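Local coordinates for protein antitoxin RnlB (Escherichia coli, PDB 6Y2P) that acts as the short-lived antitoxin of a type II toxin-antitoxin system, inhibiting the endonuclease activity of its cognate toxin RnlA, at residues D85-T88 with H89-S92. Residues are numbered along the deposited sequence; the frame is centred on the assembly and turned at random.
Sequences DVPT and HILS
The imidazole of H89 meets P87 obliquely, the proline CB lying 3.8 Å from H89 ND1, while CG1 of I90 lies over one ring face, displaced from the ring centre. Chi1 of 75° sets H89 CG between its own backbone N and carbonyl carbon, which folds the ring back toward the proline. I90 also leans on P87, its CG1 passing 4.1 Å from the proline CB. V86 and L91, by contrast, meet through their methyl groups, the two side chains crossing at a slant: V86 CG1 lies 3.5 Å from both CD1 and CD2 of L91, and V86 CG2 adds a contact to CD2. A chi1 of 47° turns V86 CG1 to the leucine, with CG2 beside it. V86 is buried, and both it and I90 rest on L49 of strand 46-51, so the start of the helix is seated against the sheet. The polar part is mainly backbone. T88 O accepts a 2.9 Å bond from S92 N, with an N-H...O angle of 155°, and a weak side-chain addition from S92 OG at 3.3 Å. Here is a worked case of a helix N-terminus: P87 occupies the N-cap position, the first i to i+4 bonds start at its carbonyl, weakly from L91 N at 3.3 Å, and the apolar contact is a hydrophobic staple, V86 at N' against L91 at N4, at the start of helix 88-99.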
loop_
_atom_site.group_PDB
_atom_site.type_symbol
_atom_site.label_atom_id
_atom_site.label_comp_id
_atom_site.label_asym_id
_atom_site.label_seq_id
_atom_site.Cartn_x
_atom_site.Cartn_y
_atom_site.Cartn_z
ATOM N N ASP C 85 15.943 11.787 -25.998
ATOM C CA ASP C 85 17.210 11.517 -26.677
ATOM C C ASP C 85 17.091 10.631 -27.913
ATOM O O ASP C 85 18.117 10.330 -28.538
ATOM C CB ASP C 85 18.208 10.878 -25.707
ATOM C CG ASP C 85 18.723 11.851 -24.674
ATOM O OD1 ASP C 85 19.179 12.956 -25.052
ATOM O OD2 ASP C 85 18.650 11.503 -23.476
ATOM N N VAL C 86 15.898 10.156 -28.246
ATOM C CA VAL C 86 15.685 9.359 -29.452
ATOM C C VAL C 86 15.320 10.306 -30.583
ATOM O O VAL C 86 14.481 11.204 -30.409
ATOM C CB VAL C 86 14.622 8.266 -29.238
ATOM C CG1 VAL C 86 13.434 8.835 -28.560
ATOM C CG2 VAL C 86 14.193 7.621 -30.561
ATOM N N PRO C 87 15.943 10.157 -31.739
ATOM C CA PRO C 87 15.669 11.075 -32.851
ATOM C C PRO C 87 14.185 11.132 -33.171
ATOM O O PRO C 87 13.476 10.128 -33.094
ATOM C CB PRO C 87 16.479 10.480 -34.003
ATOM C CG PRO C 87 17.612 9.688 -33.282
ATOM C CD PRO C 87 16.975 9.152 -32.046
ATOM N N THR C 88 13.726 12.326 -33.552
ATOM C CA THR C 88 12.293 12.548 -33.723
ATOM C C THR C 88 11.716 11.758 -34.897
ATOM O O THR C 88 10.550 11.332 -34.837
ATOM C CB THR C 88 12.001 14.041 -33.886
ATOM O OG1 THR C 88 12.921 14.641 -34.815
ATOM C CG2 THR C 88 12.138 14.718 -32.543
ATOM N N HIS C 89 12.517 11.502 -35.939
ATOM C CA HIS C 89 11.974 10.792 -37.090
ATOM C C HIS C 89 11.642 9.340 -36.748
ATOM O O HIS C 89 10.604 8.824 -37.177
ATOM C CB HIS C 89 12.927 10.890 -38.278
ATOM C CG HIS C 89 14.145 10.028 -38.179
ATOM N ND1 HIS C 89 15.341 10.488 -37.671
ATOM C CD2 HIS C 89 14.367 8.749 -38.565
ATOM C CE1 HIS C 89 16.242 9.522 -37.728
ATOM N NE2 HIS C 89 15.677 8.458 -38.269
ATOM N N ILE C 90 12.480 8.684 -35.940
ATOM C CA ILE C 90 12.155 7.342 -35.457
ATOM C C ILE C 90 10.873 7.379 -34.634
ATOM O O ILE C 90 10.004 6.492 -34.739
ATOM C CB ILE C 90 13.317 6.776 -34.626
ATOM C CG1 ILE C 90 14.684 7.034 -35.303
ATOM C CG2 ILE C 90 13.056 5.323 -34.287
ATOM C CD1 ILE C 90 15.131 5.968 -36.299
ATOM N N LEU C 91 10.727 8.423 -33.809
ATOM C CA LEU C 91 9.556 8.526 -32.950
ATOM C C LEU C 91 8.285 8.623 -33.760
ATOM O O LEU C 91 7.307 7.909 -33.485
ATOM C CB LEU C 91 9.686 9.753 -32.060
ATOM C CG LEU C 91 10.809 9.487 -31.099
ATOM C CD1 LEU C 91 10.824 10.610 -30.121
ATOM C CD2 LEU C 91 10.538 8.142 -30.427
ATOM N N SER C 92 8.306 9.445 -34.811
ATOM C CA SER C 92 7.093 9.616 -35.587
ATOM C C SER C 92 6.848 8.450 -36.521
ATOM O O SER C 92 5.696 8.118 -36.779
ATOM C CB SER C 92 7.168 10.911 -36.412
ATOM O OG SER C 92 7.360 12.017 -35.570
#